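Local coordinates for protein eukaryotic peptide chain release factor GTP-binding subunit (Schizosaccharomyces pombe, PDB 1R5B) that is the GTP-binding subunit of a eukaryotic translation release factor, with a P-loop domain of the elongation factor Tu type, at residues A[149-154]-A[185-190]; A[225-230]-A[249-254]; A[398-403]-A[422-427]. All coordinates share one frame; numbering follows the deposited sequence.

How the contacts relate
Going from the N terminus, the three contacts follow one another in series; none nests or crosses. Contact 1 closes a 30-residue connection, about half of it helix, between two neighbouring parallel strands of the P-loop domain's sheet. Contact 2 closes an 18-residue loop without helix or strand, laying it against the edge strand 226-230. These two touch, with centres about 11 Å apart, because strands 184-189 and 226-230 are neighbours in one sheet. Contact 3 closes an 18-residue loop in the C-terminal beta domain. Its centre is about 49 Å from that of contact 1, on the opposite side of the chain's centre. It belongs to a separate antiparallel sheet, in the eEF1A-like C-terminal region.

Contact 1: residues A[149-154]-A[185-190]; sequences VLVISA and VVVINK
Strands 147-153 and 184-189 are parallel neighbours in the P-loop NTPase sheet, with 184-189 next to the edge strand 226-230. They are joined by a beta-alpha-beta crossover through helix 169-178. Ile152, Val187 and Val149 lose the most surface here. Ile152 has both its backbone polar atoms engaged. Ile152 N donates to Val187 O at 2.9 Å, with an N-H...O angle of 180°. Asn189 N donates to Ile152 O at 2.7 Å, nearly along the C=O axis. Two further rungs precede these: Leu150 N to Val185 O at 2.7 Å, and Val187 N to Leu150 O at 2.8 Å. Side chains alternate between the faces. Val149 holds CG1 anti to the backbone N (chi1 -178°), and this methyl meets Val187 CG2 obliquely at 3.7 Å. Val187 also touches Leu59 of helix 56-66, the helix after the probable Walker A loop. On the other face Ile152 shares helix 200-218 with Val186 and Ile188, all three resting on Leu210. Just past strand 147-153, Ala154 CB packs on Ile188 CG2 at 3.6 Å. Asn189 and Lys190 are consistent with the start of the NKXD motif of GTPases. Lys190 runs extended past Ser153, and its NZ goes on to Asp53 O and the carboxylate of Glu158, which also bonds Ser153 OG. The last rung is the most skewed: Ala154 N reaches Asn189 O at 3.1 Å from 29° above the carbonyl plane.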
loop_
_atom_site.group_PDB
_atom_site.type_symbol
_atom_site.label_atom_id
_atom_site.label_comp_id
_atom_site.label_asym_id
_atom_site.label_seq_id
_atom_site.Cartn_x
_atom_site.Cartn_y
_atom_site.Cartn_z
ATOM N N VAL A 149 0.167 12.796 8.983
ATOM C CA VAL A 149 1.348 13.636 8.849
ATOM C C VAL A 149 1.208 14.807 9.816
ATOM O O VAL A 149 0.300 15.630 9.665
ATOM C CB VAL A 149 1.517 14.176 7.424
ATOM C CG1 VAL A 149 2.795 15.022 7.331
ATOM C CG2 VAL A 149 1.576 13.032 6.400
ATOM N N LEU A 150 2.057 14.847 10.839
ATOM C CA LEU A 150 2.075 15.974 11.774
ATOM C C LEU A 150 3.071 16.998 11.239
ATOM O O LEU A 150 4.244 16.686 11.091
ATOM C CB LEU A 150 2.463 15.500 13.182
ATOM C CG LEU A 150 2.651 16.554 14.272
ATOM C CD1 LEU A 150 1.356 17.274 14.547
ATOM C CD2 LEU A 150 3.166 15.900 15.551
ATOM N N VAL A 151 2.600 18.206 10.926
ATOM C CA VAL A 151 3.459 19.260 10.372
ATOM C C VAL A 151 3.869 20.214 11.467
ATOM O O VAL A 151 3.022 20.821 12.114
ATOM C CB VAL A 151 2.761 20.025 9.241
ATOM C CG1 VAL A 151 3.749 20.908 8.499
ATOM C CG2 VAL A 151 2.104 19.035 8.260
ATOM N N ILE A 152 5.176 20.327 11.685
ATOM C CA ILE A 152 5.740 21.159 12.749
ATOM C C ILE A 152 6.620 22.257 12.149
ATOM O O ILE A 152 7.380 22.004 11.223
ATOM C CB ILE A 152 6.574 20.298 13.720
ATOM C CG1 ILE A 152 5.704 19.230 14.401
ATOM C CG2 ILE A 152 7.251 21.173 14.778
ATOM C CD1 ILE A 152 4.718 19.762 15.437
ATOM N N SER A 153 6.509 23.473 12.672
ATOM C CA SER A 153 7.365 24.567 12.240
ATOM C C SER A 153 8.718 24.478 12.929
ATOM O O SER A 153 8.789 24.288 14.144
ATOM C CB SER A 153 6.737 25.914 12.573
ATOM O OG SER A 153 7.667 26.958 12.348
ATOM N N ALA A 154 9.779 24.648 12.146
ATOM C CA ALA A 154 11.147 24.630 12.652
ATOM C C ALA A 154 11.636 26.030 13.012
ATOM O O ALA A 154 12.684 26.170 13.622
ATOM C CB ALA A 154 12.077 24.005 11.632
ATOM N N VAL A 185 4.053 10.128 10.617
ATOM C CA VAL A 185 5.009 10.874 9.809
ATOM C C VAL A 185 5.030 12.324 10.315
ATOM O O VAL A 185 3.996 12.985 10.349
ATOM C CB VAL A 185 4.633 10.844 8.321
ATOM C CG1 VAL A 185 5.626 11.637 7.507
ATOM C CG2 VAL A 185 4.564 9.402 7.820
ATOM N N VAL A 186 6.204 12.795 10.720
ATOM C CA VAL A 186 6.369 14.117 11.293
ATOM C C VAL A 186 7.223 14.924 10.324
ATOM O O VAL A 186 8.395 14.607 10.103
ATOM C CB VAL A 186 7.069 14.054 12.663
ATOM C CG1 VAL A 186 7.404 15.465 13.170
ATOM C CG2 VAL A 186 6.221 13.338 13.655
ATOM N N VAL A 187 6.627 15.954 9.748
ATOM C CA VAL A 187 7.290 16.794 8.765
ATOM C C VAL A 187 7.775 18.089 9.448
ATOM O O VAL A 187 6.985 18.865 9.982
ATOM C CB VAL A 187 6.325 17.035 7.581
ATOM C CG1 VAL A 187 6.637 18.267 6.847
ATOM C CG2 VAL A 187 6.382 15.833 6.620
ATOM N N ILE A 188 9.088 18.279 9.485
ATOM C CA ILE A 188 9.672 19.479 10.046
ATOM C C ILE A 188 9.718 20.523 8.916
ATOM O O ILE A 188 10.564 20.437 8.022
ATOM C CB ILE A 188 11.102 19.204 10.597
ATOM C CG1 ILE A 188 11.121 18.061 11.626
ATOM C CG2 ILE A 188 11.694 20.477 11.207
ATOM C CD1 ILE A 188 10.301 18.285 12.827
ATOM N N ASN A 189 8.813 21.504 8.972
ATOM C CA ASN A 189 8.600 22.470 7.891
ATOM C C ASN A 189 9.388 23.768 8.109
ATOM O O ASN A 189 9.956 23.980 9.174
ATOM C CB ASN A 189 7.099 22.759 7.794
ATOM C CG ASN A 189 6.706 23.486 6.514
ATOM O OD1 ASN A 189 5.730 24.237 6.491
ATOM N ND2 ASN A 189 7.448 23.254 5.447
ATOM N N LYS A 190 9.427 24.617 7.083
ATOM C CA LYS A 190 10.080 25.928 7.131
ATOM C C LYS A 190 11.595 25.857 7.317
ATOM O O LYS A 190 12.191 26.743 7.924
ATOM C CB LYS A 190 9.456 26.822 8.212
ATOM C CG LYS A 190 7.931 26.842 8.217
ATOM C CD LYS A 190 7.423 28.013 9.046
ATOM C CE LYS A 190 5.948 28.301 8.832
ATOM N NZ LYS A 190 5.375 28.974 10.036
#

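Contact 2: residues A[225-230]-A[249-254]; sequences DVKYMP and PWYQGP
Strand 226-230 is the edge strand of the P-loop domain's sheet, and the loop ahead of helix 256-262 folds over its end. The tight part is Pro230 against Tyr251. Tyr251 has CG anti to the backbone N (chi1 -178°), which brings its ring to the proline. Pro230 CD then sits over one ring face in a CH-pi contact, 3.9 Å from the centroid and 18° off the normal. The opposite face is taken by the loop itself, with Gly253 N 3.4 Å above the ring centre. The aromatic ring is thus sandwiched between strand and loop. Met229, buried, approaches the phenol end obliquely, with CG 3.2 Å from Tyr251 OH. Met229 SD lies 3.3 Å from Pro254 O, and the side chain also touches Leu256 and Tyr259 of helix 256-262. The partly exposed side is looser. There Lys227, bent at chi2 and chi4, brings NZ to 4.0 Å from Tyr251 OH without bonding it. That amine makes a weak bond within its own strand, to Tyr228 O. The hydroxyl is fixed by the loop instead: Tyr251 OH donates to a lone pair of Pro254 O, in the carbonyl plane, at 2.6 Å.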
loop_
_atom_site.group_PDB
_atom_site.type_symbol
_atom_site.label_atom_id
_atom_site.label_comp_id
_atom_site.label_asym_id
_atom_site.label_seq_id
_atom_site.Cartn_x
_atom_site.Cartn_y
_atom_site.Cartn_z
ATOM N N ASP A 225 8.135 4.012 15.509
ATOM C CA ASP A 225 6.778 4.501 15.255
ATOM C C ASP A 225 6.720 5.859 14.561
ATOM O O ASP A 225 5.647 6.315 14.238
ATOM C CB ASP A 225 6.014 4.658 16.568
ATOM C CG ASP A 225 5.617 3.339 17.193
ATOM O OD1 ASP A 225 6.288 2.300 16.936
ATOM O OD2 ASP A 225 4.617 3.271 17.956
ATOM N N VAL A 226 7.850 6.527 14.368
ATOM C CA VAL A 226 7.832 7.885 13.848
ATOM C C VAL A 226 8.895 8.037 12.779
ATOM O O VAL A 226 10.024 7.608 12.958
ATOM C CB VAL A 226 8.053 8.929 14.973
ATOM C CG1 VAL A 226 8.027 10.344 14.414
ATOM C CG2 VAL A 226 7.005 8.786 16.057
ATOM N N LYS A 227 8.504 8.616 11.654
ATOM C CA LYS A 227 9.433 9.011 10.598
ATOM C C LYS A 227 9.523 10.527 10.619
ATOM O O LYS A 227 8.498 11.201 10.493
ATOM C CB LYS A 227 8.927 8.555 9.214
ATOM C CG LYS A 227 9.871 8.870 8.027
ATOM C CD LYS A 227 11.235 8.243 8.258
ATOM C CE LYS A 227 12.069 8.136 7.008
ATOM N NZ LYS A 227 12.696 9.411 6.705
ATOM N N TYR A 228 10.730 11.060 10.762
ATOM C CA TYR A 228 10.956 12.510 10.684
ATOM C C TYR A 228 11.517 12.869 9.310
ATOM O O TYR A 228 12.327 12.117 8.744
ATOM C CB TYR A 228 11.924 12.965 11.778
ATOM C CG TYR A 228 11.379 12.752 13.164
ATOM C CD1 TYR A 228 11.696 11.604 13.885
ATOM C CD2 TYR A 228 10.524 13.684 13.747
ATOM C CE1 TYR A 228 11.178 11.395 15.153
ATOM C CE2 TYR A 228 10.001 13.482 15.020
ATOM C CZ TYR A 228 10.331 12.337 15.711
ATOM O OH TYR A 228 9.830 12.131 16.963
ATOM N N MET A 229 11.087 14.013 8.774
ATOM C CA MET A 229 11.569 14.493 7.478
ATOM C C MET A 229 11.559 16.005 7.400
ATOM O O MET A 229 10.550 16.630 7.718
ATOM C CB MET A 229 10.699 13.958 6.355
ATOM C CG MET A 229 11.437 12.963 5.499
ATOM S SD MET A 229 10.450 12.283 4.223
ATOM C CE MET A 229 9.137 11.702 5.100
ATOM N N PRO A 230 12.671 16.593 6.964
ATOM C CA PRO A 230 12.728 18.034 6.758
ATOM C C PRO A 230 12.120 18.352 5.409
ATOM O O PRO A 230 12.322 17.589 4.453
ATOM C CB PRO A 230 14.222 18.323 6.769
ATOM C CG PRO A 230 14.832 17.090 6.220
ATOM C CD PRO A 230 13.954 15.952 6.628
ATOM N N PRO A 249 23.378 19.424 2.449
ATOM C CA PRO A 249 24.301 18.303 2.208
ATOM C C PRO A 249 24.095 17.097 3.126
ATOM O O PRO A 249 24.412 15.975 2.724
ATOM C CB PRO A 249 25.695 18.909 2.471
ATOM C CG PRO A 249 25.501 20.374 2.722
ATOM C CD PRO A 249 24.062 20.613 2.991
ATOM N N TRP A 250 23.565 17.330 4.326
ATOM C CA TRP A 250 23.548 16.313 5.386
ATOM C C TRP A 250 22.355 15.361 5.325
ATOM O O TRP A 250 22.485 14.200 5.713
ATOM C CB TRP A 250 23.636 16.964 6.778
ATOM C CG TRP A 250 22.676 18.093 6.986
ATOM C CD1 TRP A 250 22.927 19.422 6.807
ATOM C CD2 TRP A 250 21.308 17.993 7.395
ATOM N NE1 TRP A 250 21.801 20.156 7.084
ATOM C CE2 TRP A 250 20.790 19.304 7.449
ATOM C CE3 TRP A 250 20.463 16.923 7.734
ATOM C CZ2 TRP A 250 19.467 19.576 7.825
ATOM C CZ3 TRP A 250 19.152 17.196 8.109
ATOM C CH2 TRP A 250 18.670 18.512 8.147
ATOM N N TYR A 251 21.197 15.840 4.864
ATOM C CA TYR A 251 20.026 14.967 4.703
ATOM C C TYR A 251 20.179 14.190 3.420
ATOM O O TYR A 251 20.316 14.776 2.333
ATOM C CB TYR A 251 18.706 15.737 4.629
ATOM C CG TYR A 251 17.509 14.811 4.517
ATOM C CD1 TYR A 251 17.137 14.010 5.588
ATOM C CD2 TYR A 251 16.765 14.722 3.343
ATOM C CE1 TYR A 251 16.045 13.150 5.507
ATOM C CE2 TYR A 251 15.665 13.858 3.247
ATOM C CZ TYR A 251 15.311 13.075 4.337
ATOM O OH TYR A 251 14.241 12.204 4.278
ATOM N N GLN A 252 20.163 12.872 3.534
ATOM C CA GLN A 252 20.315 12.045 2.355
ATOM C C GLN A 252 19.244 10.954 2.345
ATOM O O GLN A 252 19.472 9.835 1.875
ATOM C CB GLN A 252 21.733 11.478 2.313
ATOM C CG GLN A 252 22.874 12.541 2.214
ATOM C CD GLN A 252 23.370 12.830 0.771
ATOM O OE1 GLN A 252 22.802 12.331 -0.214
ATOM N NE2 GLN A 252 24.436 13.640 0.660
ATOM N N GLY A 253 18.070 11.302 2.871
ATOM C CA GLY A 253 16.909 10.432 2.837
ATOM C C GLY A 253 16.019 10.759 1.649
ATOM O O GLY A 253 16.431 11.461 0.725
ATOM N N PRO A 254 14.805 10.226 1.655
ATOM C CA PRO A 254 13.828 10.519 0.607
ATOM C C PRO A 254 13.036 11.805 0.851
ATOM O O PRO A 254 12.935 12.290 1.980
ATOM C CB PRO A 254 12.896 9.300 0.678
ATOM C CG PRO A 254 12.917 8.891 2.096
ATOM C CD PRO A 254 14.273 9.259 2.634
#

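Contact 3: residues A[398-403]-A[422-427]; sequences AKLLHK and MKIIAE
Glu427 and Lys399 lie side by side and point the same way. Lys399 NZ forms a salt bridge with Glu427 OE1 at 2.8 Å, using the syn lone pair of that oxygen. Beside it Ala398 N bonds Glu427 O at 3.1 Å, coming from 48° above the carbonyl plane. The methyl of Ala426 presses on the facing backbone, with CB 3.2 Å from Leu401 N. His402 and Ile425 also run alongside each other, His402 CB touching Ile425 CG2 at 3.4 Å. Two weak bonds link this pair. His402 ND1 points at Ile425 O, which lies at the ring edge, and Ile425 N reaches His402 O. Leu400 CD1 meets Ile424 CD1 at 3.7 Å, the two side chains crossing at about a right angle. At the far end Lys403 crosses Met422 in the same way, its aliphatic CD 3.3 Å from Met422 CE. The next shell is strand 364-371, on the other side of 422-427. Ala426 and Met422 make backbone hydrogen bonds with Ala367 and Ile371. Ile424 rests on Ile369, and Ile425 on Ile366. Segment 398-403 follows the short outermost strand 396-397 as an irregular continuation running roughly antiparallel to 422-427. It borders an antiparallel sheet, consistent with the beta-barrel of eEF1A-like C-terminal domains.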
loop_
_atom_site.group_PDB
_atom_site.type_symbol
_atom_site.label_atom_id
_atom_site.label_comp_id
_atom_site.label_asym_id
_atom_site.label_seq_id
_atom_site.Cartn_x
_atom_site.Cartn_y
_atom_site.Cartn_z
ATOM N N ALA A 398 -16.851 -18.604 -18.689
ATOM C CA ALA A 398 -18.187 -19.169 -18.523
ATOM C C ALA A 398 -19.246 -18.307 -19.204
ATOM O O ALA A 398 -20.026 -18.801 -20.009
ATOM C CB ALA A 398 -18.508 -19.327 -17.044
ATOM N N LYS A 399 -19.271 -17.021 -18.865
ATOM C CA LYS A 399 -20.226 -16.075 -19.439
ATOM C C LYS A 399 -19.496 -14.877 -20.052
ATOM O O LYS A 399 -19.592 -13.764 -19.524
ATOM C CB LYS A 399 -21.220 -15.598 -18.367
ATOM C CG LYS A 399 -22.062 -16.707 -17.743
ATOM C CD LYS A 399 -23.198 -16.139 -16.894
ATOM C CE LYS A 399 -24.123 -17.232 -16.362
ATOM N NZ LYS A 399 -23.964 -17.428 -14.895
ATOM N N LEU A 400 -18.774 -15.115 -21.157
ATOM C CA LEU A 400 -18.080 -14.051 -21.917
ATOM C C LEU A 400 -19.067 -12.924 -22.185
ATOM O O LEU A 400 -20.075 -13.125 -22.852
ATOM C CB LEU A 400 -17.485 -14.576 -23.242
ATOM C CG LEU A 400 -16.032 -14.200 -23.583
ATOM C CD1 LEU A 400 -15.062 -14.896 -22.653
ATOM C CD2 LEU A 400 -15.660 -14.527 -25.023
ATOM N N LEU A 401 -18.771 -11.743 -21.651
ATOM C CA LEU A 401 -19.763 -10.672 -21.531
ATOM C C LEU A 401 -19.380 -9.405 -22.331
ATOM O O LEU A 401 -20.203 -8.894 -23.110
ATOM C CB LEU A 401 -20.015 -10.349 -20.040
ATOM C CG LEU A 401 -21.401 -10.653 -19.441
ATOM C CD1 LEU A 401 -21.347 -10.661 -17.919
ATOM C CD2 LEU A 401 -22.465 -9.665 -19.930
ATOM N N HIS A 402 -18.143 -8.918 -22.156
ATOM C CA HIS A 402 -17.727 -7.613 -22.703
ATOM C C HIS A 402 -16.324 -7.561 -23.345
ATOM O O HIS A 402 -15.470 -8.406 -23.072
ATOM C CB HIS A 402 -17.786 -6.577 -21.589
ATOM C CG HIS A 402 -19.162 -6.322 -21.070
ATOM N ND1 HIS A 402 -19.783 -7.164 -20.175
ATOM C CD2 HIS A 402 -20.034 -5.317 -21.305
ATOM C CE1 HIS A 402 -20.981 -6.694 -19.888
ATOM N NE2 HIS A 402 -21.157 -5.570 -20.558
ATOM N N LYS A 403 -16.111 -6.535 -24.179
ATOM C CA LYS A 403 -14.843 -6.272 -24.880
ATOM C C LYS A 403 -14.093 -5.028 -24.343
ATOM O O LYS A 403 -13.023 -5.160 -23.747
ATOM C CB LYS A 403 -15.110 -6.120 -26.385
ATOM C CG LYS A 403 -13.888 -6.282 -27.281
ATOM C CD LYS A 403 -14.270 -6.878 -28.639
ATOM C CE LYS A 403 -15.283 -6.014 -29.358
ATOM N NZ LYS A 403 -15.244 -6.219 -30.836
ATOM N N MET A 422 -7.214 -7.269 -27.434
ATOM C CA MET A 422 -8.598 -7.187 -26.981
ATOM C C MET A 422 -8.628 -7.195 -25.441
ATOM O O MET A 422 -7.598 -7.390 -24.801
ATOM C CB MET A 422 -9.395 -8.362 -27.558
ATOM C CG MET A 422 -10.881 -8.120 -27.717
ATOM S SD MET A 422 -11.621 -9.368 -28.757
ATOM C CE MET A 422 -13.033 -9.858 -27.822
ATOM N N LYS A 423 -9.819 -6.979 -24.880
ATOM C CA LYS A 423 -10.043 -6.895 -23.442
ATOM C C LYS A 423 -11.248 -7.776 -22.979
ATOM O O LYS A 423 -11.708 -8.635 -23.749
ATOM C CB LYS A 423 -10.221 -5.412 -23.085
ATOM C CG LYS A 423 -8.895 -4.652 -22.831
ATOM C CD LYS A 423 -8.489 -3.731 -23.989
ATOM C CE LYS A 423 -8.588 -2.252 -23.594
ATOM N NZ LYS A 423 -8.362 -1.313 -24.734
ATOM N N ILE A 424 -11.729 -7.613 -21.734
ATOM C CA ILE A 424 -12.936 -8.336 -21.253
ATOM C C ILE A 424 -13.561 -7.848 -19.923
ATOM O O ILE A 424 -12.915 -7.172 -19.130
ATOM C CB ILE A 424 -12.631 -9.853 -21.088
ATOM C CG1 ILE A 424 -13.871 -10.710 -21.414
ATOM C CG2 ILE A 424 -12.118 -10.131 -19.675
ATOM C CD1 ILE A 424 -14.037 -11.989 -20.536
ATOM N N ILE A 425 -14.825 -8.215 -19.699
ATOM C CA ILE A 425 -15.430 -8.238 -18.355
ATOM C C ILE A 425 -16.448 -9.402 -18.253
ATOM O O ILE A 425 -17.604 -9.265 -18.660
ATOM C CB ILE A 425 -16.014 -6.808 -17.938
ATOM C CG1 ILE A 425 -17.497 -6.824 -17.498
ATOM C CG2 ILE A 425 -15.780 -5.758 -19.029
ATOM C CD1 ILE A 425 -17.753 -7.432 -16.114
ATOM N N ALA A 426 -16.009 -10.558 -17.741
ATOM C CA ALA A 426 -16.865 -11.762 -17.704
ATOM C C ALA A 426 -16.483 -12.848 -16.683
ATOM O O ALA A 426 -15.397 -12.822 -16.092
ATOM C CB ALA A 426 -16.932 -12.375 -19.081
ATOM N N GLU A 427 -17.396 -13.814 -16.514
ATOM C CA GLU A 427 -17.262 -14.897 -15.522
ATOM C C GLU A 427 -16.128 -15.868 -15.849
ATOM O O GLU A 427 -15.893 -16.206 -17.010
ATOM C CB GLU A 427 -18.572 -15.703 -15.381
ATOM C CG GLU A 427 -19.419 -15.341 -14.164
ATOM C CD GLU A 427 -20.320 -16.474 -13.698
ATOM O OE1 GLU A 427 -21.554 -16.369 -13.873
ATOM O OE2 GLU A 427 -19.796 -17.468 -13.148
#